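Local coordinates for aerobic respiration control sensor protein ArcB (Escherichia coli, PDB 2A0B) that relays phosphoryl groups to the response regulator ArcA as the sensor kinase of anaerobic repression, this chain being its C-terminal histidine-containing phosphotransfer domain, at residues A[10-15]-A[116-121]; A[34-39]-A[110-115]. One frame throughout, in Å; residues are numbered along the deposited sequence.

Contact 1: residues A[10-15]-A[116-121]; sequences ALLDIP and KAWVAK
A chi1 of -174° turns CG of Trp118 away from the backbone N and sends the side chain out from helix 93-122 toward 10-15, where its indole meets two aliphatic side chains, those of Leu12 and Ile14. Ile14 keeps CG1 opposite its carbonyl carbon (chi1 -53°), and rotation about CB-CG1 then brings CD1 over one face of the indole. There the methyl makes a CH-pi contact with the five-membered ring, 3.9 Å from CD1 to the ring centroid and 24° off the normal. The ring atom nearest to Ile14 CD1 is Trp118 NE1, 3.6 Å away, while the other branch of the isoleucine, CG2, reaches the benzo ring at Trp118 CZ2, 3.9 Å away. Ile14 was modelled in two conformers; its contacts hold for the one described and are less certain than those of Leu12. Leu12 works nearer the root of the tryptophan: its CD1 lies 3.7 Å from Trp118 CB and 3.8 Å from Trp118 CG, meeting the ring obliquely. With an alanine in place of Trp118 the indole is gone, and the CD1 methyls of Leu12 and Ile14 would probably be left without the surface they pack on. In this histidine-containing phosphotransfer domain, whose core is a four-helix bundle, the contact fastens the junction between the short helices 7-11 and 14-23 to the C-terminal end of helix 93-122. Leu12 is where the chain leaves helix 7-11, and Asp13 is the N-cap of helix 14-23, its OD1 bonding weakly to Met16 N. Leu17, Glu18 and Leu21 of helix 14-23 add further contacts to Trp118. The buried side chain of Leu12 also packs on Leu17 and Leu115, and its carbonyl is held by Arg76 NE.

Contact 2: residues A[34-39]-A[110-115]; sequences AVFEKM and HDVEVL
This is a buried, mainly apolar helix-to-helix contact within the four-helix bundle of the phosphotransfer domain, where Val112 of helix 93-122 points toward helix 26-52 and meets Phe36 and Glu37. The backbones come nearest at Glu37 and Val112, whose CA atoms are 7.6 Å apart, and the modest interface of 118 Å² rests on these three side chains. Val112 divides its two methyls between its partners. CG1, anti to the backbone N (chi1 162°), faces the glutamate, and CG2, beside that N, faces the phenylalanine. The aromatic ring receives the methyl at its edge, close to the ring plane, with Val112 CG2 3.9 Å from Phe36 CE2 and equally near CD2. Phe36 is thus joined to helix 93-122 through its rim, while Ala69 and Ala70 of helix 56-72, Leu75, and Leu78 of helix 76-85 also pack against its side chain. In this way one buried ring ties several helices of the bundle together. Glu37, partly exposed, serves two purposes. Its CG and CD lie against one methyl of the valine, whereas its OE2 pairs outside 110-115, in a salt bridge with Lys116 NZ, whose extended chain crosses from helix 93-122 one turn beyond Val112. This bond to Lys116 lies beside the apolar packing and probably limits the rotation of the carboxylate. The tightest approach is that of the stem, Glu37 CG resting 3.6 Å from Val112 CG1, with the carboxylate carbon CD following at 3.8 Å from the same methyl.

How the contacts relate
Both contacts use helix 93-122, contact 2 taking 110-115 and contact 1 the next six residues, 116-121; their centres are about 12 Å apart. Along the chain the order is 10-15, 34-39, 110-115, 116-121, so the pairing of contact 2 falls within the span bracketed by contact 1. Contact 2 belongs to the bundle itself, whereas contact 1 attaches the N-terminal helices to the end of the same long helix. The Lys116-Glu37 ion pair bridges the two, and Leu11 CD2 packs 3.5 Å from Asp111 OD2. One helix thus links the N-terminal region to the bundle that carries the phosphorylation site, His64.

Contact 1: residues A[10-15]-A[116-121]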
loop_
_atom_site.group_PDB
_atom_site.type_symbol
_atom_site.label_atom_id
_atom_site.label_comp_id
_atom_site.label_asym_id
_atom_site.label_seq_id
_atom_site.Cartn_x
_atom_site.Cartn_y
_atom_site.Cartn_z
ATOM N N ALA A 10 -12.232 -4.321 4.289
ATOM C CA ALA A 10 -11.977 -3.151 3.489
ATOM C C ALA A 10 -10.512 -2.936 3.189
ATOM O O ALA A 10 -10.165 -2.523 2.084
ATOM C CB ALA A 10 -12.562 -1.939 4.227
ATOM N N LEU A 11 -9.601 -3.203 4.113
ATOM C CA LEU A 11 -8.228 -2.836 3.960
ATOM C C LEU A 11 -7.380 -4.078 3.404
ATOM O O LEU A 11 -6.337 -3.720 2.965
ATOM C CB LEU A 11 -7.591 -2.398 5.287
ATOM C CG LEU A 11 -8.298 -1.121 5.936
ATOM C CD1 LEU A 11 -7.630 -0.854 7.251
ATOM C CD2 LEU A 11 -8.052 0.025 4.954
ATOM N N LEU A 12 -7.962 -5.217 3.673
ATOM C CA LEU A 12 -7.032 -6.354 3.252
ATOM C C LEU A 12 -7.671 -7.138 2.154
ATOM O O LEU A 12 -8.862 -7.208 1.941
ATOM C CB LEU A 12 -6.958 -7.322 4.456
ATOM C CG LEU A 12 -6.489 -6.688 5.783
ATOM C CD1 LEU A 12 -6.507 -7.760 6.880
ATOM C CD2 LEU A 12 -5.173 -5.991 5.585
ATOM N N ASP A 13 -6.806 -7.928 1.432
ATOM C CA ASP A 13 -7.358 -8.860 0.461
ATOM C C ASP A 13 -7.519 -10.233 1.140
ATOM O O ASP A 13 -6.521 -11.021 1.146
ATOM C CB ASP A 13 -6.405 -8.970 -0.725
ATOM C CG ASP A 13 -6.954 -9.832 -1.853
ATOM O OD1 ASP A 13 -7.912 -10.573 -1.736
ATOM O OD2 ASP A 13 -6.336 -9.603 -2.932
ATOM N N ILE A 14 -8.606 -10.471 1.807
ATOM C CA ILE A 14 -8.826 -11.672 2.617
ATOM C C ILE A 14 -8.786 -12.962 1.808
ATOM O O ILE A 14 -8.022 -13.845 2.264
ATOM C CB ILE A 14 -10.102 -11.601 3.475
ATOM C CG1 ILE A 14 -10.014 -10.293 4.273
ATOM C CG2 ILE A 14 -10.142 -12.817 4.404
ATOM C CD1 ILE A 14 -8.861 -10.224 5.229
ATOM N N PRO A 15 -9.389 -13.049 0.666
ATOM C CA PRO A 15 -9.309 -14.290 -0.155
ATOM C C PRO A 15 -7.837 -14.589 -0.469
ATOM O O PRO A 15 -7.451 -15.788 -0.353
ATOM C CB PRO A 15 -10.074 -13.974 -1.415
ATOM C CG PRO A 15 -11.180 -13.058 -0.864
ATOM C CD PRO A 15 -10.376 -12.136 0.034
ATOM N N LYS A 116 -1.288 -7.130 10.674
ATOM C CA LYS A 116 -0.588 -7.925 11.727
ATOM C C LYS A 116 -1.597 -8.596 12.610
ATOM O O LYS A 116 -1.520 -9.771 12.989
ATOM C CB LYS A 116 0.352 -7.099 12.567
ATOM C CG LYS A 116 1.651 -6.763 11.893
ATOM C CD LYS A 116 2.530 -5.831 12.667
ATOM C CE LYS A 116 3.876 -5.575 12.040
ATOM N NZ LYS A 116 4.648 -4.534 12.795
ATOM N N ALA A 117 -2.656 -7.869 13.040
ATOM C CA ALA A 117 -3.651 -8.448 13.903
ATOM C C ALA A 117 -4.419 -9.566 13.264
ATOM O O ALA A 117 -4.736 -10.571 13.887
ATOM C CB ALA A 117 -4.570 -7.290 14.375
ATOM N N TRP A 118 -4.741 -9.461 11.973
ATOM C CA TRP A 118 -5.497 -10.450 11.241
ATOM C C TRP A 118 -4.634 -11.737 11.139
ATOM O O TRP A 118 -5.259 -12.788 11.351
ATOM C CB TRP A 118 -5.796 -9.905 9.819
ATOM C CG TRP A 118 -6.695 -10.858 9.086
ATOM C CD1 TRP A 118 -8.046 -10.932 9.105
ATOM C CD2 TRP A 118 -6.244 -11.963 8.261
ATOM N NE1 TRP A 118 -8.495 -12.002 8.345
ATOM C CE2 TRP A 118 -7.381 -12.625 7.822
ATOM C CE3 TRP A 118 -4.961 -12.400 7.895
ATOM C CZ2 TRP A 118 -7.350 -13.756 6.992
ATOM C CZ3 TRP A 118 -4.907 -13.543 7.074
ATOM C CH2 TRP A 118 -6.068 -14.148 6.639
ATOM N N VAL A 119 -3.360 -11.539 10.905
ATOM C CA VAL A 119 -2.537 -12.762 10.732
ATOM C C VAL A 119 -2.420 -13.465 12.091
ATOM O O VAL A 119 -2.459 -14.727 12.133
ATOM C CB VAL A 119 -1.148 -12.476 10.199
ATOM C CG1 VAL A 119 -0.281 -13.760 10.152
ATOM C CG2 VAL A 119 -1.111 -11.928 8.783
ATOM N N ALA A 120 -2.303 -12.677 13.140
ATOM C CA ALA A 120 -2.251 -13.239 14.501
ATOM C C ALA A 120 -3.497 -14.033 14.825
ATOM O O ALA A 120 -3.395 -15.146 15.391
ATOM C CB ALA A 120 -2.067 -12.147 15.542
ATOM N N LYS A 121 -4.687 -13.592 14.483
ATOM C CA LYS A 121 -5.941 -14.255 14.744
ATOM C C LYS A 121 -6.210 -15.453 13.842
ATOM O O LYS A 121 -6.794 -16.462 14.261
ATOM C CB LYS A 121 -7.089 -13.253 14.610
ATOM C CG LYS A 121 -8.475 -13.836 14.811
ATOM C CD LYS A 121 -9.400 -12.853 15.529
ATOM C CE LYS A 121 -10.330 -13.606 16.474
ATOM N NZ LYS A 121 -9.947 -13.347 17.898
#

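Contact 2: residues A[34-39]-A[110-115]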
loop_
_atom_site.group_PDB
_atom_site.type_symbol
_atom_site.label_atom_id
_atom_site.label_comp_id
_atom_site.label_asym_id
_atom_site.label_seq_id
_atom_site.Cartn_x
_atom_site.Cartn_y
_atom_site.Cartn_z
ATOM N N ALA A 34 7.426 -7.189 7.358
ATOM C CA ALA A 34 8.512 -6.510 8.026
ATOM C C ALA A 34 9.356 -5.737 7.044
ATOM O O ALA A 34 9.828 -4.623 7.288
ATOM C CB ALA A 34 9.370 -7.506 8.818
ATOM N N VAL A 35 9.568 -6.290 5.817
ATOM C CA VAL A 35 10.290 -5.600 4.808
ATOM C C VAL A 35 9.451 -4.372 4.281
ATOM O O VAL A 35 10.054 -3.321 4.138
ATOM C CB VAL A 35 10.643 -6.479 3.574
ATOM C CG1 VAL A 35 11.247 -5.683 2.441
ATOM C CG2 VAL A 35 11.665 -7.490 4.123
ATOM N N PHE A 36 8.191 -4.602 4.146
ATOM C CA PHE A 36 7.296 -3.477 3.672
ATOM C C PHE A 36 7.391 -2.341 4.689
ATOM O O PHE A 36 7.545 -1.184 4.224
ATOM C CB PHE A 36 5.896 -4.002 3.540
ATOM C CG PHE A 36 4.884 -2.977 3.035
ATOM C CD1 PHE A 36 4.760 -2.751 1.685
ATOM C CD2 PHE A 36 4.092 -2.332 3.961
ATOM C CE1 PHE A 36 3.793 -1.812 1.260
ATOM C CE2 PHE A 36 3.161 -1.373 3.535
ATOM C CZ PHE A 36 3.009 -1.148 2.192
ATOM N N GLU A 37 7.277 -2.683 5.973
ATOM C CA GLU A 37 7.364 -1.562 6.957
ATOM C C GLU A 37 8.643 -0.799 6.941
ATOM O O GLU A 37 8.754 0.403 7.231
ATOM C CB GLU A 37 7.250 -2.141 8.375
ATOM C CG GLU A 37 5.922 -2.672 8.826
ATOM C CD GLU A 37 6.116 -3.043 10.308
ATOM O OE1 GLU A 37 6.122 -2.136 11.136
ATOM O OE2 GLU A 37 6.370 -4.211 10.597
ATOM N N LYS A 38 9.821 -1.442 6.649
ATOM C CA LYS A 38 11.058 -0.708 6.615
ATOM C C LYS A 38 11.220 0.155 5.361
ATOM O O LYS A 38 12.000 1.087 5.419
ATOM C CB LYS A 38 12.268 -1.632 6.803
ATOM C CG LYS A 38 13.038 -2.154 5.638
ATOM C CD LYS A 38 14.368 -2.767 6.114
ATOM C CE LYS A 38 14.378 -4.269 5.885
ATOM N NZ LYS A 38 15.670 -4.826 6.411
ATOM N N MET A 39 10.518 -0.236 4.265
ATOM C CA MET A 39 10.734 0.525 3.046
ATOM C C MET A 39 9.727 1.690 2.869
ATOM O O MET A 39 10.073 2.661 2.203
ATOM C CB MET A 39 10.548 -0.358 1.805
ATOM C CG MET A 39 11.496 -1.585 1.832
ATOM S SD MET A 39 13.235 -1.195 1.927
ATOM C CE MET A 39 13.518 -0.284 0.454
ATOM N N HIS A 110 -1.218 2.266 10.177
ATOM C CA HIS A 110 -2.417 1.654 10.650
ATOM C C HIS A 110 -2.866 0.422 9.893
ATOM O O HIS A 110 -3.320 -0.582 10.392
ATOM C CB HIS A 110 -3.564 2.739 10.721
ATOM C CG HIS A 110 -4.920 2.193 10.922
ATOM N ND1 HIS A 110 -5.382 1.787 12.156
ATOM C CD2 HIS A 110 -5.992 1.936 10.118
ATOM C CE1 HIS A 110 -6.599 1.320 12.092
ATOM N NE2 HIS A 110 -7.020 1.403 10.852
ATOM N N ASP A 111 -2.775 0.516 8.522
ATOM C CA ASP A 111 -3.126 -0.608 7.683
ATOM C C ASP A 111 -2.103 -1.792 8.010
ATOM O O ASP A 111 -2.721 -2.861 8.070
ATOM C CB ASP A 111 -2.919 -0.232 6.213
ATOM C CG ASP A 111 -4.009 0.596 5.555
ATOM O OD1 ASP A 111 -4.391 1.587 6.269
ATOM O OD2 ASP A 111 -4.599 0.380 4.498
ATOM N N VAL A 112 -0.895 -1.428 8.248
ATOM C CA VAL A 112 0.034 -2.599 8.609
ATOM C C VAL A 112 -0.370 -3.200 9.929
ATOM O O VAL A 112 -0.436 -4.428 10.126
ATOM C CB VAL A 112 1.439 -2.070 8.644
ATOM C CG1 VAL A 112 2.427 -2.979 9.412
ATOM C CG2 VAL A 112 1.985 -1.728 7.243
ATOM N N GLU A 113 -0.779 -2.329 10.935
ATOM C CA GLU A 113 -1.216 -2.940 12.195
ATOM C C GLU A 113 -2.420 -3.793 12.093
ATOM O O GLU A 113 -2.675 -4.795 12.779
ATOM C CB GLU A 113 -1.534 -1.758 13.199
ATOM C CG GLU A 113 -0.286 -1.040 13.583
ATOM C CD GLU A 113 -0.488 0.283 14.327
ATOM O OE1 GLU A 113 -1.621 0.789 14.308
ATOM O OE2 GLU A 113 0.486 0.772 14.885
ATOM N N VAL A 114 -3.443 -3.504 11.237
ATOM C CA VAL A 114 -4.606 -4.257 10.945
ATOM C C VAL A 114 -4.198 -5.646 10.296
ATOM O O VAL A 114 -4.801 -6.586 10.731
ATOM C CB VAL A 114 -5.579 -3.504 10.007
ATOM C CG1 VAL A 114 -6.724 -4.362 9.570
ATOM C CG2 VAL A 114 -6.169 -2.331 10.863
ATOM N N LEU A 115 -3.247 -5.587 9.411
ATOM C CA LEU A 115 -2.839 -6.926 8.808
ATOM C C LEU A 115 -2.119 -7.738 9.864
ATOM O O LEU A 115 -2.464 -8.932 9.954
ATOM C CB LEU A 115 -2.009 -6.578 7.591
ATOM C CG LEU A 115 -1.314 -7.861 6.968
ATOM C CD1 LEU A 115 -2.386 -8.786 6.591
ATOM C CD2 LEU A 115 -0.411 -7.344 5.848
#